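Long-range contacts in uncharacterized ABC transporter solute-binding protein yclQ (Bacillus subtilis subsp. subtilis str. 168, PDB 3GFV), which binds petrobactin, free or iron-loaded, and its precursor 3,4-dihydroxybenzoic acid, serving the ABC transporter YclNOPQ in uptake of ferric petrobactin: residues P34-L45 and D55-P66; G81-D89 and R104-I115. All blocks are in the same frame, centred on the assembly; numbering follows the deposited sequence.

Contact 1: residues P34-L45 and D55-P66; sequences PKKVVVFDFGSL and DIVAGLPKQVLP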
loop_
_atom_site.group_PDB
_atom_site.type_symbol
_atom_site.label_atom_id
_atom_site.label_comp_id
_atom_site.label_asym_id
_atom_site.label_seq_id
_atom_site.Cartn_x
_atom_site.Cartn_y
_atom_site.Cartn_z
ATOM N N PRO A 34 -22.963 0.440 -7.169
ATOM C CA PRO A 34 -23.307 -0.752 -6.386
ATOM C C PRO A 34 -23.495 -0.372 -4.921
ATOM O O PRO A 34 -22.967 0.657 -4.466
ATOM C CB PRO A 34 -22.094 -1.669 -6.583
ATOM C CG PRO A 34 -20.950 -0.752 -6.848
ATOM C CD PRO A 34 -21.533 0.474 -7.542
ATOM N N LYS A 35 -24.253 -1.191 -4.199
ATOM C CA LYS A 35 -24.663 -0.891 -2.829
ATOM C C LYS A 35 -24.135 -1.874 -1.790
ATOM O O LYS A 35 -24.228 -1.618 -0.594
ATOM C CB LYS A 35 -26.201 -0.907 -2.749
ATOM C CG LYS A 35 -26.877 -0.007 -3.757
ATOM C CD LYS A 35 -26.464 1.439 -3.541
ATOM C CE LYS A 35 -27.265 2.372 -4.445
ATOM N NZ LYS A 35 -26.574 3.679 -4.534
ATOM N N LYS A 36 -23.605 -3.006 -2.239
ATOM C CA LYS A 36 -23.111 -4.032 -1.324
ATOM C C LYS A 36 -21.746 -4.538 -1.791
ATOM O O LYS A 36 -21.617 -5.620 -2.387
ATOM C CB LYS A 36 -24.100 -5.196 -1.222
ATOM C CG LYS A 36 -25.484 -4.770 -0.742
ATOM C CD LYS A 36 -26.233 -5.895 -0.027
ATOM C CE LYS A 36 -26.641 -7.009 -0.971
ATOM N NZ LYS A 36 -27.378 -6.512 -2.160
ATOM N N VAL A 37 -20.719 -3.757 -1.500
ATOM C CA VAL A 37 -19.397 -4.050 -2.016
ATOM C C VAL A 37 -18.534 -4.728 -0.941
ATOM O O VAL A 37 -18.445 -4.254 0.193
ATOM C CB VAL A 37 -18.727 -2.744 -2.526
ATOM C CG1 VAL A 37 -17.371 -3.055 -3.176
ATOM C CG2 VAL A 37 -19.638 -2.043 -3.524
ATOM N N VAL A 38 -17.934 -5.868 -1.300
ATOM C CA VAL A 38 -17.014 -6.566 -0.418
ATOM C C VAL A 38 -15.608 -6.226 -0.891
ATOM O O VAL A 38 -15.302 -6.357 -2.071
ATOM C CB VAL A 38 -17.254 -8.109 -0.468
ATOM C CG1 VAL A 38 -16.130 -8.863 0.254
ATOM C CG2 VAL A 38 -18.584 -8.436 0.151
ATOM N N VAL A 39 -14.758 -5.769 0.028
ATOM C CA VAL A 39 -13.476 -5.199 -0.364
ATOM C C VAL A 39 -12.334 -5.924 0.342
ATOM O O VAL A 39 -12.245 -5.898 1.570
ATOM C CB VAL A 39 -13.430 -3.705 0.023
ATOM C CG1 VAL A 39 -12.112 -3.085 -0.386
ATOM C CG2 VAL A 39 -14.617 -2.958 -0.611
ATOM N N PHE A 40 -11.482 -6.577 -0.448
ATOM C CA PHE A 40 -10.309 -7.278 0.066
ATOM C C PHE A 40 -9.016 -6.512 -0.170
ATOM O O PHE A 40 -7.939 -7.018 0.110
ATOM C CB PHE A 40 -10.197 -8.679 -0.547
ATOM C CG PHE A 40 -11.017 -9.701 0.175
ATOM C CD1 PHE A 40 -12.347 -9.886 -0.142
ATOM C CD2 PHE A 40 -10.452 -10.462 1.197
ATOM C CE1 PHE A 40 -13.117 -10.827 0.548
ATOM C CE2 PHE A 40 -11.213 -11.393 1.882
ATOM C CZ PHE A 40 -12.552 -11.568 1.550
ATOM N N ASP A 41 -9.117 -5.294 -0.687
ATOM C CA ASP A 41 -7.922 -4.484 -0.884
ATOM C C ASP A 41 -8.061 -3.221 -0.037
ATOM O O ASP A 41 -8.954 -2.421 -0.281
ATOM C CB ASP A 41 -7.759 -4.089 -2.364
ATOM C CG ASP A 41 -6.567 -3.183 -2.574
ATOM O OD1 ASP A 41 -5.430 -3.659 -2.307
ATOM O OD2 ASP A 41 -6.764 -2.002 -2.951
ATOM N N PHE A 42 -7.176 -3.028 0.938
ATOM C CA PHE A 42 -7.355 -1.899 1.864
ATOM C C PHE A 42 -7.140 -0.535 1.211
ATOM O O PHE A 42 -7.754 0.457 1.627
ATOM C CB PHE A 42 -6.488 -2.049 3.109
ATOM C CG PHE A 42 -6.951 -3.147 4.042
ATOM C CD1 PHE A 42 -8.299 -3.434 4.184
ATOM C CD2 PHE A 42 -6.039 -3.875 4.798
ATOM C CE1 PHE A 42 -8.725 -4.449 5.051
ATOM C CE2 PHE A 42 -6.460 -4.871 5.680
ATOM C CZ PHE A 42 -7.811 -5.154 5.801
ATOM N N GLY A 43 -6.284 -0.479 0.194
ATOM C CA GLY A 43 -6.113 0.772 -0.543
ATOM C C GLY A 43 -7.442 1.193 -1.150
ATOM O O GLY A 43 -7.868 2.357 -1.056
ATOM N N SER A 44 -8.107 0.235 -1.780
ATOM C CA SER A 44 -9.380 0.509 -2.435
ATOM C C SER A 44 -10.402 0.902 -1.388
ATOM O O SER A 44 -11.241 1.779 -1.610
ATOM C CB SER A 44 -9.871 -0.726 -3.192
ATOM O OG SER A 44 -9.008 -1.048 -4.266
ATOM N N LEU A 45 -10.360 0.225 -0.244
ATOM C CA LEU A 45 -11.245 0.595 0.852
ATOM C C LEU A 45 -11.068 2.056 1.278
ATOM O O LEU A 45 -12.045 2.760 1.545
ATOM C CB LEU A 45 -11.053 -0.358 2.052
ATOM C CG LEU A 45 -11.999 -0.127 3.240
ATOM C CD1 LEU A 45 -13.495 -0.247 2.838
ATOM C CD2 LEU A 45 -11.646 -1.124 4.362
ATOM N N ASP A 55 -20.937 3.759 3.321
ATOM C CA ASP A 55 -22.249 3.131 3.418
ATOM C C ASP A 55 -22.442 1.954 2.475
ATOM O O ASP A 55 -23.320 1.123 2.703
ATOM C CB ASP A 55 -23.364 4.154 3.173
ATOM C CG ASP A 55 -23.539 5.103 4.331
ATOM O OD1 ASP A 55 -22.997 4.815 5.423
ATOM O OD2 ASP A 55 -24.218 6.139 4.150
ATOM N N ILE A 56 -21.646 1.879 1.414
ATOM C CA ILE A 56 -21.862 0.814 0.439
ATOM C C ILE A 56 -20.850 -0.333 0.584
ATOM O O ILE A 56 -20.814 -1.261 -0.224
ATOM C CB ILE A 56 -21.995 1.352 -1.016
ATOM C CG1 ILE A 56 -20.782 2.212 -1.406
ATOM C CG2 ILE A 56 -23.279 2.172 -1.160
ATOM C CD1 ILE A 56 -19.471 1.396 -1.541
ATOM N N VAL A 57 -20.033 -0.260 1.625
ATOM C CA VAL A 57 -19.121 -1.364 1.931
ATOM C C VAL A 57 -19.865 -2.418 2.736
ATOM O O VAL A 57 -20.248 -2.164 3.876
ATOM C CB VAL A 57 -17.925 -0.897 2.764
ATOM C CG1 VAL A 57 -16.969 -2.058 3.023
ATOM C CG2 VAL A 57 -17.199 0.233 2.052
ATOM N N ALA A 58 -20.069 -3.596 2.152
ATOM C CA ALA A 58 -20.785 -4.662 2.861
ATOM C C ALA A 58 -19.904 -5.442 3.829
ATOM O O ALA A 58 -20.385 -5.969 4.842
ATOM C CB ALA A 58 -21.440 -5.617 1.870
ATOM N N GLY A 59 -18.619 -5.535 3.511
ATOM C CA GLY A 59 -17.727 -6.414 4.256
ATOM C C GLY A 59 -16.282 -6.262 3.835
ATOM O O GLY A 59 -15.982 -5.806 2.718
ATOM N N LEU A 60 -15.386 -6.651 4.739
ATOM C CA LEU A 60 -13.952 -6.555 4.513
ATOM C C LEU A 60 -13.300 -7.528 5.501
ATOM O O LEU A 60 -13.915 -7.915 6.499
ATOM C CB LEU A 60 -13.459 -5.135 4.807
ATOM C CG LEU A 60 -13.792 -4.594 6.204
ATOM C CD1 LEU A 60 -12.527 -4.051 6.863
ATOM C CD2 LEU A 60 -14.874 -3.502 6.095
ATOM N N PRO A 61 -12.051 -7.931 5.226
ATOM C CA PRO A 61 -11.383 -8.844 6.165
ATOM C C PRO A 61 -10.835 -8.068 7.372
ATOM O O PRO A 61 -9.980 -7.209 7.211
ATOM C CB PRO A 61 -10.257 -9.444 5.315
ATOM C CG PRO A 61 -9.975 -8.310 4.253
ATOM C CD PRO A 61 -11.364 -7.840 3.930
ATOM N N LYS A 62 -11.318 -8.362 8.575
ATOM C CA LYS A 62 -10.946 -7.538 9.726
ATOM C C LYS A 62 -9.841 -8.126 10.587
ATOM O O LYS A 62 -9.541 -7.584 11.647
ATOM C CB LYS A 62 -12.167 -7.257 10.606
ATOM C CG LYS A 62 -13.289 -6.489 9.898
ATOM C CD LYS A 62 -14.382 -6.132 10.888
ATOM C CE LYS A 62 -15.630 -5.655 10.180
ATOM N NZ LYS A 62 -16.575 -5.046 11.159
ATOM N N GLN A 63 -9.248 -9.229 10.145
ATOM C CA GLN A 63 -8.235 -9.918 10.958
ATOM C C GLN A 63 -7.224 -8.945 11.561
ATOM O O GLN A 63 -6.995 -8.947 12.775
ATOM C CB GLN A 63 -7.510 -10.986 10.150
ATOM C CG GLN A 63 -6.512 -11.761 10.989
ATOM C CD GLN A 63 -5.506 -12.514 10.148
ATOM O OE1 GLN A 63 -5.324 -13.722 10.321
ATOM N NE2 GLN A 63 -4.847 -11.807 9.224
ATOM N N VAL A 64 -6.610 -8.127 10.704
ATOM C CA VAL A 64 -5.770 -7.025 11.143
ATOM C C VAL A 64 -6.087 -5.787 10.322
ATOM O O VAL A 64 -6.179 -5.857 9.092
ATOM C CB VAL A 64 -4.249 -7.352 11.025
ATOM C CG1 VAL A 64 -3.819 -8.243 12.158
ATOM C CG2 VAL A 64 -3.943 -8.016 9.694
ATOM N N LEU A 65 -6.272 -4.659 11.004
ATOM C CA LEU A 65 -6.584 -3.404 10.324
ATOM C C LEU A 65 -5.599 -2.322 10.685
ATOM O O LEU A 65 -5.312 -2.105 11.869
ATOM C CB LEU A 65 -7.993 -2.924 10.705
ATOM C CG LEU A 65 -9.205 -3.541 10.017
ATOM C CD1 LEU A 65 -10.484 -3.096 10.723
ATOM C CD2 LEU A 65 -9.241 -3.154 8.545
ATOM N N PRO A 66 -5.071 -1.626 9.671
ATOM C CA PRO A 66 -4.230 -0.465 9.973
ATOM C C PRO A 66 -5.034 0.544 10.790
ATOM O O PRO A 66 -6.262 0.624 10.625
ATOM C CB PRO A 66 -3.919 0.107 8.588
ATOM C CG PRO A 66 -4.096 -1.035 7.652
ATOM C CD PRO A 66 -5.215 -1.855 8.225
HETATM O O HOH W 1 -23.500 -2.247 2.081
HETATM O O HOH W 2 -26.083 0.166 1.027
#

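Contact 2: residues G81-D89 and R104-I115; sequences GSLKEPDFD and RQSESYKEFSKI. With PO4 (phosphate ion), chain C.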
loop_
_atom_site.group_PDB
_atom_site.type_symbol
_atom_site.label_atom_id
_atom_site.label_comp_id
_atom_site.label_asym_id
_atom_site.label_seq_id
_atom_site.Cartn_x
_atom_site.Cartn_y
_atom_site.Cartn_z
ATOM N N GLY A 81 -13.082 -12.293 6.983
ATOM C CA GLY A 81 -11.910 -13.116 7.278
ATOM C C GLY A 81 -10.583 -12.376 7.319
ATOM O O GLY A 81 -10.408 -11.390 8.047
ATOM N N SER A 82 -9.623 -12.878 6.553
ATOM C CA SER A 82 -8.319 -12.231 6.473
ATOM C C SER A 82 -7.917 -12.066 5.023
ATOM O O SER A 82 -8.557 -12.615 4.116
ATOM C CB SER A 82 -7.264 -13.054 7.222
ATOM O OG SER A 82 -6.890 -14.180 6.467
ATOM N N LEU A 83 -6.844 -11.308 4.809
ATOM C CA LEU A 83 -6.432 -10.971 3.458
ATOM C C LEU A 83 -6.020 -12.236 2.725
ATOM O O LEU A 83 -6.251 -12.356 1.525
ATOM C CB LEU A 83 -5.273 -9.981 3.483
ATOM C CG LEU A 83 -5.677 -8.579 3.944
ATOM C CD1 LEU A 83 -4.428 -7.751 4.187
ATOM C CD2 LEU A 83 -6.532 -7.935 2.877
ATOM N N LYS A 84 -5.402 -13.172 3.450
ATOM C CA LYS A 84 -4.907 -14.394 2.828
ATOM C C LYS A 84 -5.887 -15.560 2.957
ATOM O O LYS A 84 -5.769 -16.546 2.244
ATOM C CB LYS A 84 -3.527 -14.783 3.377
ATOM C CG LYS A 84 -2.446 -13.845 2.871
ATOM C CD LYS A 84 -1.084 -14.198 3.434
ATOM C CE LYS A 84 -0.075 -13.100 3.117
ATOM N NZ LYS A 84 1.268 -13.370 3.722
ATOM N N GLU A 85 -6.860 -15.439 3.852
ATOM C CA GLU A 85 -7.837 -16.504 4.046
ATOM C C GLU A 85 -9.261 -15.930 3.997
ATOM O O GLU A 85 -9.870 -15.719 5.045
ATOM C CB GLU A 85 -7.580 -17.229 5.386
ATOM C CG GLU A 85 -6.142 -17.760 5.510
ATOM C CD GLU A 85 -5.727 -18.263 6.912
ATOM O OE1 GLU A 85 -6.556 -18.389 7.841
ATOM O OE2 GLU A 85 -4.527 -18.550 7.086
ATOM N N PRO A 86 -9.794 -15.685 2.784
ATOM C CA PRO A 86 -11.162 -15.168 2.715
ATOM C C PRO A 86 -12.173 -16.177 3.236
ATOM O O PRO A 86 -12.035 -17.394 3.035
ATOM C CB PRO A 86 -11.379 -14.933 1.207
ATOM C CG PRO A 86 -9.985 -14.792 0.642
ATOM C CD PRO A 86 -9.172 -15.766 1.449
ATOM N N ASP A 87 -13.179 -15.675 3.939
ATOM C CA ASP A 87 -14.292 -16.510 4.354
ATOM C C ASP A 87 -15.296 -16.474 3.205
ATOM O O ASP A 87 -16.196 -15.634 3.179
ATOM C CB ASP A 87 -14.907 -15.948 5.637
ATOM C CG ASP A 87 -16.068 -16.784 6.158
ATOM O OD1 ASP A 87 -16.572 -17.661 5.432
ATOM O OD2 ASP A 87 -16.478 -16.557 7.311
ATOM N N PHE A 88 -15.122 -17.380 2.246
ATOM C CA PHE A 88 -15.909 -17.349 1.018
ATOM C C PHE A 88 -17.406 -17.551 1.267
ATOM O O PHE A 88 -18.242 -16.956 0.599
ATOM C CB PHE A 88 -15.390 -18.401 0.036
ATOM C CG PHE A 88 -14.070 -18.044 -0.594
ATOM C CD1 PHE A 88 -14.024 -17.167 -1.672
ATOM C CD2 PHE A 88 -12.879 -18.579 -0.109
ATOM C CE1 PHE A 88 -12.811 -16.834 -2.252
ATOM C CE2 PHE A 88 -11.649 -18.246 -0.687
ATOM C CZ PHE A 88 -11.624 -17.366 -1.767
ATOM N N ASP A 89 -17.757 -18.404 2.224
ATOM C CA ASP A 89 -19.172 -18.598 2.520
ATOM C C ASP A 89 -19.813 -17.314 3.025
ATOM O O ASP A 89 -20.956 -16.987 2.672
ATOM C CB ASP A 89 -19.346 -19.685 3.585
ATOM C CG ASP A 89 -19.178 -21.087 3.029
ATOM O OD1 ASP A 89 -18.961 -21.238 1.813
ATOM O OD2 ASP A 89 -19.302 -22.049 3.816
ATOM N N ARG A 104 -3.073 -10.273 -3.013
ATOM C CA ARG A 104 -3.119 -11.389 -2.074
ATOM C C ARG A 104 -4.253 -12.383 -2.350
ATOM O O ARG A 104 -4.229 -13.503 -1.819
ATOM C CB ARG A 104 -3.201 -10.883 -0.634
ATOM C CG ARG A 104 -1.907 -10.208 -0.145
ATOM C CD ARG A 104 -2.080 -9.691 1.272
ATOM N NE ARG A 104 -0.808 -9.310 1.879
ATOM C CZ ARG A 104 -0.409 -8.057 2.093
ATOM N NH1 ARG A 104 -1.175 -7.030 1.749
ATOM N NH2 ARG A 104 0.768 -7.834 2.659
ATOM N N GLN A 105 -5.239 -11.988 -3.169
ATOM C CA GLN A 105 -6.321 -12.903 -3.533
ATOM C C GLN A 105 -6.340 -13.223 -5.033
ATOM O O GLN A 105 -7.330 -13.752 -5.557
ATOM C CB GLN A 105 -7.702 -12.332 -3.133
ATOM C CG GLN A 105 -7.820 -11.849 -1.697
ATOM C CD GLN A 105 -7.287 -10.436 -1.499
ATOM O OE1 GLN A 105 -7.302 -9.609 -2.419
ATOM N NE2 GLN A 105 -6.790 -10.153 -0.290
ATOM N N SER A 106 -5.238 -12.911 -5.710
ATOM C CA SER A 106 -5.136 -13.027 -7.176
ATOM C C SER A 106 -5.566 -14.390 -7.708
ATOM O O SER A 106 -6.297 -14.494 -8.699
ATOM C CB SER A 106 -3.694 -12.764 -7.626
ATOM O OG SER A 106 -3.453 -11.378 -7.759
ATOM N N GLU A 107 -5.114 -15.441 -7.037
ATOM C CA GLU A 107 -5.446 -16.793 -7.451
ATOM C C GLU A 107 -6.874 -17.233 -7.179
ATOM O O GLU A 107 -7.276 -18.307 -7.614
ATOM C CB GLU A 107 -4.495 -17.792 -6.787
ATOM C CG GLU A 107 -3.471 -18.372 -7.726
ATOM C CD GLU A 107 -2.825 -19.607 -7.128
ATOM O OE1 GLU A 107 -3.134 -20.727 -7.585
ATOM O OE2 GLU A 107 -2.044 -19.444 -6.174
ATOM N N SER A 108 -7.641 -16.432 -6.447
ATOM C CA SER A 108 -9.028 -16.799 -6.153
ATOM C C SER A 108 -10.012 -15.980 -6.982
ATOM O O SER A 108 -11.206 -15.972 -6.707
ATOM C CB SER A 108 -9.337 -16.629 -4.660
ATOM O OG SER A 108 -8.642 -17.615 -3.915
ATOM N N TYR A 109 -9.494 -15.293 -7.993
ATOM C CA TYR A 109 -10.353 -14.494 -8.882
ATOM C C TYR A 109 -11.516 -15.321 -9.433
ATOM O O TYR A 109 -12.665 -14.878 -9.434
ATOM C CB TYR A 109 -9.527 -13.907 -10.027
ATOM C CG TYR A 109 -10.369 -13.094 -11.001
ATOM C CD1 TYR A 109 -10.906 -11.869 -10.620
ATOM C CD2 TYR A 109 -10.611 -13.544 -12.290
ATOM C CE1 TYR A 109 -11.685 -11.113 -11.511
ATOM C CE2 TYR A 109 -11.379 -12.794 -13.184
ATOM C CZ TYR A 109 -11.911 -11.586 -12.784
ATOM O OH TYR A 109 -12.668 -10.822 -13.670
ATOM N N LYS A 110 -11.234 -16.541 -9.881
ATOM C CA LYS A 110 -12.294 -17.365 -10.447
ATOM C C LYS A 110 -13.382 -17.678 -9.413
ATOM O O LYS A 110 -14.573 -17.686 -9.731
ATOM C CB LYS A 110 -11.693 -18.656 -11.006
ATOM C CG LYS A 110 -12.687 -19.633 -11.543
ATOM C CD LYS A 110 -11.947 -20.779 -12.231
ATOM C CE LYS A 110 -12.875 -21.940 -12.540
ATOM N NZ LYS A 110 -12.154 -22.981 -13.318
ATOM N N GLU A 111 -12.961 -17.951 -8.176
ATOM C CA GLU A 111 -13.889 -18.305 -7.098
ATOM C C GLU A 111 -14.774 -17.112 -6.709
ATOM O O GLU A 111 -15.977 -17.252 -6.481
ATOM C CB GLU A 111 -13.114 -18.829 -5.871
ATOM C CG GLU A 111 -13.835 -19.931 -5.100
ATOM C CD GLU A 111 -13.075 -20.438 -3.860
ATOM O OE1 GLU A 111 -13.757 -20.806 -2.874
ATOM O OE2 GLU A 111 -11.819 -20.483 -3.865
ATOM N N PHE A 112 -14.167 -15.933 -6.624
ATOM C CA PHE A 112 -14.904 -14.732 -6.267
ATOM C C PHE A 112 -15.895 -14.377 -7.376
ATOM O O PHE A 112 -17.016 -13.947 -7.103
ATOM C CB PHE A 112 -13.931 -13.578 -6.061
ATOM C CG PHE A 112 -13.303 -13.529 -4.672
ATOM C CD1 PHE A 112 -14.099 -13.347 -3.540
ATOM C CD2 PHE A 112 -11.923 -13.628 -4.513
ATOM C CE1 PHE A 112 -13.521 -13.259 -2.270
ATOM C CE2 PHE A 112 -11.339 -13.560 -3.243
ATOM C CZ PHE A 112 -12.138 -13.367 -2.128
ATOM N N SER A 113 -15.470 -14.566 -8.624
ATOM C CA SER A 113 -16.302 -14.229 -9.789
ATOM C C SER A 113 -17.577 -15.055 -9.879
ATOM O O SER A 113 -18.551 -14.614 -10.480
ATOM C CB SER A 113 -15.519 -14.363 -11.094
ATOM O OG SER A 113 -14.478 -13.409 -11.160
ATOM N N LYS A 114 -17.571 -16.254 -9.289
ATOM C CA LYS A 114 -18.785 -17.062 -9.203
ATOM C C LYS A 114 -19.806 -16.447 -8.242
ATOM O O LYS A 114 -21.008 -16.688 -8.363
ATOM C CB LYS A 114 -18.465 -18.506 -8.786
ATOM C CG LYS A 114 -17.803 -19.343 -9.870
ATOM C CD LYS A 114 -18.133 -20.830 -9.704
ATOM C CE LYS A 114 -17.590 -21.672 -10.856
ATOM N NZ LYS A 114 -16.108 -21.814 -10.794
ATOM N N ILE A 115 -19.329 -15.639 -7.298
ATOM C CA ILE A 115 -20.219 -14.985 -6.332
ATOM C C ILE A 115 -20.800 -13.676 -6.878
ATOM O O ILE A 115 -21.995 -13.412 -6.778
ATOM C CB ILE A 115 -19.484 -14.709 -5.004
ATOM C CG1 ILE A 115 -18.944 -16.017 -4.410
ATOM C CG2 ILE A 115 -20.394 -13.991 -4.022
ATOM C CD1 ILE A 115 -18.011 -15.809 -3.240
HETATM P P PO4 C . 2.569 -11.186 1.532
HETATM O O1 PO4 C . 2.700 -9.877 0.786
HETATM O O2 PO4 C . 1.920 -10.939 2.873
HETATM O O3 PO4 C . 1.726 -12.144 0.717
HETATM O O4 PO4 C . 3.946 -11.771 1.742
HETATM O O HOH W 3 -6.137 -14.818 -0.475
#

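Contact 1: residues P34-L45 and D55-P66
F42, at the start of helix 42-50, is gripped tightly by the chain that follows strand 57-60. Its CZ meets P61 O at 3.3 Å, the oxygen at the ring edge and in its plane. L65 CD2 reaches the same end of the ring, 3.7 Å from F42 CZ, and P66 CD lies obliquely beside CD2 and CE2. P61 turns CD over one face of F40, a CH-pi contact 4.2 Å from the ring centroid. Between the helix and the strands, L45 CD1 packs on V57 CG2 at 3.8 Å; with CG anti to the backbone N (chi1 -176°), the leucine fork reaches V57 and L60. This is a parallel beta-alpha-beta unit, its strands 37-39 and 57-60 neighbours in the five-stranded sheet. V37 N donates to I56 O at 2.8 Å and V39 N to G59 O at 3.0 Å, while A58 N bonds V37 O. A beta bulge shifts the register between V37 and V38. Toward K35 and D55 the contact turns loose and wet: two waters each donate to K35 O, with weak bonds to D55 O, and the K35 side chain touches I56 through CD, 4.0 Å from I56 CG2.

Contact 2: residues G81-D89 and R104-I115
The F88 ring is sandwiched: P86 CB lies over one face, near the rim, and E111 OE1 over the centre of the other, 3.5 Å above the plane. The E111 carboxylate is nearly parallel to the ring, the two planes 18° apart. At the ring edge sit S108 OG, 3.7 Å from F88 CZ, and I115 CD1. F88 drives CE1 onto the middle of one face of F112, 3.5 Å from F112 CZ; the rings are inclined at 45°. P86 CB also touches F112 CZ, so the proline packs on both rings. Q105, its chain bent at chi2 (83°), swings NE2 back to L83 O at 2.9 Å, with the acceptor close to its amide plane, while OE1 takes S102 N. Farther out, R104 lays its extended chain across L83, CD against CB. Its guanidinium edge makes weak bonds to a phosphate oxygen, O2, which K84 NZ grips at 2.7 Å; R104 NH2 bonds Y275 O. The phosphate probably came from the crystallisation liquor. The whole joins the turns that follow strands 78-79 and 98-101 of a parallel sheet, through F88 at the start of helix 88-93 and one side of helix 109-115, in a periplasmic binding protein fold.

Contact 1 closes before contact 2 opens along the chain, and their centres lie about 13 Å apart on the same side of the chain's centre. Both are built on the parallel sheet ordered 78-79, 57-60, 37-39, 98-101, 118-120: contact 1 joins two neighbouring strands and a helix, while contact 2 lies in the connections after strands 78-79 and 98-101. The two meet directly where Q63 N probably bonds G81 O, at 3.2 Å, and where L83 CD2 packs on F40 O. F40 and F112 also bring their rings together. In this siderophore-binding protein the two contacts are thus continuous, running from the strand core of one alpha/beta domain to the loops and helices after its strands.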